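Local structure of hypothetical protein Atu0492 (Agrobacterium tumefaciens str., 2GMY) at the interface of chains A and B. The protein is of unknown function but probably serves in antioxidant defence as an AhpD-like member of the carboxymuconolactone decarboxylase family. Coordinates in Å, arbitrary orientation; residue numbers count along the deposited sequence, not the author numbering. Chains: chain A/B, Hypothetical protein Atu0492.

Contact 1: the interface of chains A and B. Residues chain A 47-49, 52, 144; chain B 71, 74, 77-78.
The start of helix 49-61 in chain A, entered from the CXXC motif typical of AhpD-like proteins, whose first cysteine A:Cys48 lies just before it, meets the 3-10 helix 72-77 of chain B. A:Ala49, inside the motif, presses its methyl CB against the peptide that joins B:Glu77 to B:Ser78: CB lies 3.4 Å from the carbonyl carbon C of B:Glu77, with B:Ser78 CA and B:Glu77 CB close around it. B:Val74 straddles the start of the motif with its two methyl groups. With CG1 anti to its own carbonyl carbon (chi1 -66°), that methyl rests 3.7 Å from A:Gly47 CA, while CG2 packs 3.6 Å from A:Ala49 CA and also meets A:Val52 CG2 tip to tip. B:Leu71 puts CD1 3.6 Å from the carbonyl O of A:Ala49, and its side chain runs past A:Val52 in the opposite direction.

A:His144 closes the patch. Its imidazole NE2 and B:Ser78 OG share a hydrogen bond of 2.8 Å, 154° at the hydrogen, whose direction the model does not settle. B:Ser78 CB lies at the ring edge, in its plane, and OG stands anti to the serine backbone N (chi1 176°), turned toward the imidazole. The backbone N of A:His144 reaches water 1 at 3.1 Å, and that water continues to B:Glu77 O at 2.8 Å.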
ATOM      1  N   GLY A  47       0.398 -10.760  11.726  1.00 11.21           N
ATOM      2  CA  GLY A  47       0.137 -10.032  12.972  1.00 12.40           C
ATOM      3  C   GLY A  47      -0.457 -10.916  14.068  1.00 13.12           C
ATOM      4  O   GLY A  47      -1.076 -10.413  15.021  1.00 13.48           O
ATOM      5  N   CYS A  48      -0.265 -12.226  13.949  1.00 13.13           N
ATOM      6  CA  CYS A  48      -0.923 -13.159  14.866  1.00 13.46           C
ATOM      7  C   CYS A  48      -0.055 -13.455  16.091  1.00 13.76           C
ATOM      8  O   CYS A  48       0.806 -14.352  16.057  1.00 13.51           O
ATOM      9  CB  CYS A  48      -1.290 -14.450  14.144  1.00 13.30           C
ATOM     10  SG  CYS A  48      -2.323 -15.496  15.205  1.00 15.01           S
ATOM     11  N   ALA A  49      -0.273 -12.690  17.161  1.00 13.77           N
ATOM     12  CA  ALA A  49       0.480 -12.882  18.411  1.00 14.20           C
ATOM     13  C   ALA A  49       0.252 -14.273  18.991  1.00 13.94           C
ATOM     14  O   ALA A  49       1.193 -14.913  19.483  1.00 13.97           O
ATOM     15  CB  ALA A  49       0.107 -11.824  19.431  1.00 14.50           C
ATOM     16  N   VAL A  52       2.422 -16.529  16.904  1.00 13.97           N
ATOM     17  CA  VAL A  52       3.845 -16.237  17.108  1.00 13.82           C
ATOM     18  C   VAL A  52       4.315 -16.788  18.454  1.00 14.04           C
ATOM     19  O   VAL A  52       5.340 -17.446  18.536  1.00 14.63           O
ATOM     20  CB  VAL A  52       4.171 -14.728  16.987  1.00 13.96           C
ATOM     21  CG1 VAL A  52       5.604 -14.437  17.453  1.00 13.39           C
ATOM     22  CG2 VAL A  52       3.973 -14.261  15.537  1.00 13.97           C
ATOM     23  N   HIS A 144      -2.912 -15.521  23.889  1.00 19.23           N
ATOM     24  CA  HIS A 144      -1.833 -16.446  24.275  1.00 19.88           C
ATOM     25  C   HIS A 144      -1.534 -16.326  25.769  1.00 20.98           C
ATOM     26  O   HIS A 144      -1.801 -15.278  26.362  1.00 20.45           O
ATOM     27  CB  HIS A 144      -0.555 -16.274  23.417  1.00 19.70           C
ATOM     28  CG  HIS A 144       0.188 -14.990  23.644  1.00 18.19           C
ATOM     29  ND1 HIS A 144       1.032 -14.794  24.719  1.00 18.17           N
ATOM     30  CD2 HIS A 144       0.250 -13.855  22.906  1.00 17.13           C
ATOM     31  CE1 HIS A 144       1.563 -13.584  24.648  1.00 18.12           C
ATOM     32  NE2 HIS A 144       1.111 -12.997  23.553  1.00 17.32           N
TER
ATOM     33  N   LEU B  71       7.496 -11.039  21.027  1.00 15.95           N
ATOM     34  CA  LEU B  71       6.153 -10.631  20.583  1.00 15.54           C
ATOM     35  C   LEU B  71       6.065  -9.198  20.049  1.00 14.59           C
ATOM     36  O   LEU B  71       4.980  -8.733  19.647  1.00 14.31           O
ATOM     37  CB  LEU B  71       5.124 -10.845  21.705  1.00 16.08           C
ATOM     38  CG  LEU B  71       4.523 -12.260  21.852  1.00 17.36           C
ATOM     39  CD1 LEU B  71       3.688 -12.652  20.628  1.00 18.77           C
ATOM     40  CD2 LEU B  71       5.582 -13.311  22.108  1.00 19.24           C
ATOM     41  N   VAL B  74       4.452  -8.287  16.754  1.00 12.61           N
ATOM     42  CA  VAL B  74       3.019  -8.514  16.644  1.00 12.45           C
ATOM     43  C   VAL B  74       2.292  -8.025  17.893  1.00 12.84           C
ATOM     44  O   VAL B  74       1.308  -8.626  18.329  1.00 13.77           O
ATOM     45  CB  VAL B  74       2.702 -10.005  16.350  1.00 12.53           C
ATOM     46  CG1 VAL B  74       3.216 -10.389  14.968  1.00 11.99           C
ATOM     47  CG2 VAL B  74       3.314 -10.915  17.414  1.00 12.90           C
ATOM     48  N   GLU B  77      -1.794  -7.659  19.086  1.00 15.39           N
ATOM     49  CA  GLU B  77      -2.618  -8.810  19.468  1.00 16.61           C
ATOM     50  C   GLU B  77      -2.065  -9.554  20.679  1.00 17.00           C
ATOM     51  O   GLU B  77      -2.600 -10.605  21.052  1.00 16.57           O
ATOM     52  CB  GLU B  77      -2.805  -9.775  18.283  1.00 17.45           C
ATOM     53  CG  GLU B  77      -3.849  -9.329  17.269  1.00 19.71           C
ATOM     54  CD  GLU B  77      -5.180  -8.946  17.926  1.00 25.50           C
ATOM     55  OE1 GLU B  77      -5.602  -9.619  18.906  1.00 27.79           O
ATOM     56  OE2 GLU B  77      -5.793  -7.953  17.486  1.00 28.15           O
ATOM     57  N   SER B  78      -1.014  -9.011  21.297  1.00 16.57           N
ATOM     58  CA  SER B  78      -0.376  -9.686  22.451  1.00 17.44           C
ATOM     59  C   SER B  78      -0.771  -9.066  23.781  1.00 18.11           C
ATOM     60  O   SER B  78      -0.624  -7.858  23.959  1.00 18.90           O
ATOM     61  CB  SER B  78       1.148  -9.655  22.338  1.00 17.51           C
ATOM     62  OG  SER B  78       1.740 -10.218  23.507  1.00 17.63           O
TER
HETATM   63  O   HOH W   1      -2.902 -13.354  21.683  1.00 16.17           O

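Contact 2: the interface of chains A and B. Residues chain A 52-53, 56, 60, 66, 70; chain B 66, 70-71.
A:Arg60 reaches across to B:Asn70 with its guanidinium edge, the two flat groups turned 29° from each other. Its NH2 donates to the amide oxygen OD1 of B:Asn70 at 3.0 Å; the oxygen lies almost in the guanidinium plane, whereas the donor is tilted from the plane of the amide carbonyl. Water 2 bridges the same pair, lying 3.0 Å from A:Arg60 NH1 and 2.9 Å from B:Asn70 OD1.

A:Arg60 grips A:Glu66 side-on, A:Arg60 NE to A:Glu66 OE2 at 2.8 Å as a salt bridge and A:Arg60 NH2 to A:Glu66 OE1 at 2.9 Å, both oxygens met on their syn sides. NH2 therefore serves the intrachain carboxylate and the partner amide together, and the guanidinium is restrained from turning. The arginine chain is extended as far as CD, then bends at chi3 (-64°) to present that edge.

A:Asn70 and B:Asn70 cross at about a right angle. As modelled, A:Asn70 ND2 and B:Asn70 ND2 stand 2.8 Å apart, two donors facing each other, while A:Asn70 OD1 and both glutamate OE1 atoms all ask water 3 for a hydrogen. A:Asn70 is probably built flipped, since B:Asn70 OD1 accepts from A:Arg60. Turned, its ND2 could join B:Asn70 ND2, 2.9 Å from water 3, in donating to that water, leaving its hydrogens for the carboxylates; its short approaches to these are doubtful. A:Glu66 OE1 and B:Glu66 OE1 lie 4.1 Å apart; if both are ionised, water 3 and the arginine may temper their repulsion.

A:Val56 crosses B:Asn70 at a slant and sets its CG1 methyl over one face of the amide, on the OD1 side; B:Leu71 CD2 approaches A:Asp53 OD1. Helix 49-61 of chain A thus faces helix 66-70 of chain B, with the chain A copy of helix 66-70 alongside near the two-fold axis.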
ATOM      1  N   VAL A  52       2.422 -16.529  16.904  1.00 13.97           N
ATOM      2  CA  VAL A  52       3.845 -16.237  17.108  1.00 13.82           C
ATOM      3  C   VAL A  52       4.315 -16.788  18.454  1.00 14.04           C
ATOM      4  O   VAL A  52       5.340 -17.446  18.536  1.00 14.63           O
ATOM      5  CB  VAL A  52       4.171 -14.728  16.987  1.00 13.96           C
ATOM      6  CG1 VAL A  52       5.604 -14.437  17.453  1.00 13.39           C
ATOM      7  CG2 VAL A  52       3.973 -14.261  15.537  1.00 13.97           C
ATOM      8  N   ASP A  53       3.533 -16.549  19.497  1.00 14.44           N
ATOM      9  CA  ASP A  53       3.895 -17.040  20.829  1.00 15.84           C
ATOM     10  C   ASP A  53       4.101 -18.551  20.803  1.00 16.22           C
ATOM     11  O   ASP A  53       5.107 -19.056  21.314  1.00 16.78           O
ATOM     12  CB  ASP A  53       2.827 -16.688  21.857  1.00 15.56           C
ATOM     13  CG  ASP A  53       3.250 -17.049  23.279  1.00 17.15           C
ATOM     14  OD1 ASP A  53       4.258 -16.481  23.746  1.00 17.30           O
ATOM     15  OD2 ASP A  53       2.562 -17.880  23.913  1.00 20.15           O
ATOM     16  N   VAL A  56       7.252 -19.525  18.405  1.00 14.04           N
ATOM     17  CA  VAL A  56       8.506 -19.172  19.071  1.00 14.44           C
ATOM     18  C   VAL A  56       8.878 -20.328  20.027  1.00 14.81           C
ATOM     19  O   VAL A  56      10.004 -20.846  19.996  1.00 15.22           O
ATOM     20  CB  VAL A  56       8.371 -17.848  19.846  1.00 14.45           C
ATOM     21  CG1 VAL A  56       9.503 -17.701  20.876  1.00 15.26           C
ATOM     22  CG2 VAL A  56       8.378 -16.655  18.881  1.00 13.86           C
ATOM     23  N   ARG A  60      12.003 -22.971  19.725  1.00 15.09           N
ATOM     24  CA  ARG A  60      12.967 -23.013  20.825  1.00 15.21           C
ATOM     25  C   ARG A  60      13.124 -24.450  21.322  1.00 15.48           C
ATOM     26  O   ARG A  60      14.239 -24.913  21.597  1.00 15.82           O
ATOM     27  CB  ARG A  60      12.527 -22.102  21.964  1.00 15.18           C
ATOM     28  CG  ARG A  60      13.504 -22.111  23.156  1.00 16.04           C
ATOM     29  CD  ARG A  60      13.054 -21.135  24.216  1.00 17.45           C
ATOM     30  NE  ARG A  60      13.077 -19.758  23.721  1.00 16.72           N
ATOM     31  CZ  ARG A  60      12.053 -18.904  23.746  1.00 18.62           C
ATOM     32  NH1 ARG A  60      10.881 -19.240  24.270  1.00 17.78           N
ATOM     33  NH2 ARG A  60      12.221 -17.688  23.247  1.00 19.43           N
ATOM     34  N   GLU A  66      18.051 -18.401  19.557  1.00 16.56           N
ATOM     35  CA  GLU A  66      17.241 -17.196  19.800  1.00 16.78           C
ATOM     36  C   GLU A  66      17.396 -16.189  18.653  1.00 16.73           C
ATOM     37  O   GLU A  66      16.460 -15.447  18.352  1.00 16.28           O
ATOM     38  CB  GLU A  66      17.533 -16.557  21.163  1.00 17.30           C
ATOM     39  CG  GLU A  66      17.251 -17.484  22.361  1.00 19.16           C
ATOM     40  CD  GLU A  66      15.812 -17.991  22.407  1.00 22.13           C
ATOM     41  OE1 GLU A  66      14.880 -17.197  22.152  1.00 22.91           O
ATOM     42  OE2 GLU A  66      15.604 -19.182  22.716  1.00 23.86           O
ATOM     43  N   ASN A  70      14.360 -14.632  16.759  1.00 14.12           N
ATOM     44  CA  ASN A  70      14.127 -13.185  16.833  1.00 15.50           C
ATOM     45  C   ASN A  70      14.312 -12.404  15.551  1.00 15.09           C
ATOM     46  O   ASN A  70      13.700 -11.346  15.378  1.00 15.61           O
ATOM     47  CB  ASN A  70      14.977 -12.569  17.922  1.00 16.20           C
ATOM     48  CG  ASN A  70      14.408 -12.840  19.280  1.00 18.14           C
ATOM     49  OD1 ASN A  70      14.956 -13.634  20.045  1.00 22.59           O
ATOM     50  ND2 ASN A  70      13.276 -12.214  19.579  1.00 19.27           N
TER
ATOM     51  N   GLU B  66      11.758 -12.963  27.491  1.00 22.75           N
ATOM     52  CA  GLU B  66      11.785 -13.436  26.108  1.00 22.61           C
ATOM     53  C   GLU B  66      10.468 -13.167  25.372  1.00 22.28           C
ATOM     54  O   GLU B  66      10.494 -12.782  24.208  1.00 22.00           O
ATOM     55  CB  GLU B  66      12.194 -14.917  26.022  1.00 23.16           C
ATOM     56  CG  GLU B  66      13.582 -15.235  26.585  1.00 25.04           C
ATOM     57  CD  GLU B  66      14.731 -14.410  25.989  1.00 27.55           C
ATOM     58  OE1 GLU B  66      14.691 -14.030  24.797  1.00 29.47           O
ATOM     59  OE2 GLU B  66      15.701 -14.144  26.727  1.00 30.74           O
ATOM     60  N   ASN B  70      10.102 -11.317  21.996  1.00 16.97           N
ATOM     61  CA  ASN B  70       9.678 -12.129  20.845  1.00 17.47           C
ATOM     62  C   ASN B  70       8.366 -11.636  20.215  1.00 17.00           C
ATOM     63  O   ASN B  70       8.153 -11.800  19.010  1.00 18.23           O
ATOM     64  CB  ASN B  70       9.506 -13.625  21.214  1.00 17.68           C
ATOM     65  CG  ASN B  70      10.769 -14.282  21.866  1.00 19.80           C
ATOM     66  OD1 ASN B  70      10.631 -15.197  22.681  1.00 22.68           O
ATOM     67  ND2 ASN B  70      11.963 -13.839  21.499  1.00 20.50           N
ATOM     68  N   LEU B  71       7.496 -11.039  21.027  1.00 15.95           N
ATOM     69  CA  LEU B  71       6.153 -10.631  20.583  1.00 15.54           C
ATOM     70  C   LEU B  71       6.065  -9.198  20.049  1.00 14.59           C
ATOM     71  O   LEU B  71       4.980  -8.733  19.647  1.00 14.31           O
ATOM     72  CB  LEU B  71       5.124 -10.845  21.705  1.00 16.08           C
ATOM     73  CG  LEU B  71       4.523 -12.260  21.852  1.00 17.36           C
ATOM     74  CD1 LEU B  71       3.688 -12.652  20.628  1.00 18.77           C
ATOM     75  CD2 LEU B  71       5.582 -13.311  22.108  1.00 19.24           C
TER
HETATM   76  O   HOH W   2       9.013 -16.952  24.291  1.00 20.32           O
HETATM   77  O   HOH W   3      14.537 -14.727  22.482  1.00 28.51           O

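Contact 1 and contact 2 have C-alpha centres about 10 Å apart and share A:Val52 and B:Leu71. They follow successive stretches of helix 49-61 in chain A, contact 1 at its N-terminal end and contact 2 farther along, against the continuous chain B run from helix 66-70 into the 3-10 helix. The character shifts from mainly apolar packing to a polar, water-bridged cluster near the two-fold axis. Symmetry repeats both with the chains exchanged, so each CXXC region is flanked by the other subunit. The deposited assembly has six copies, and this pair may or may not be one that forms in the cell.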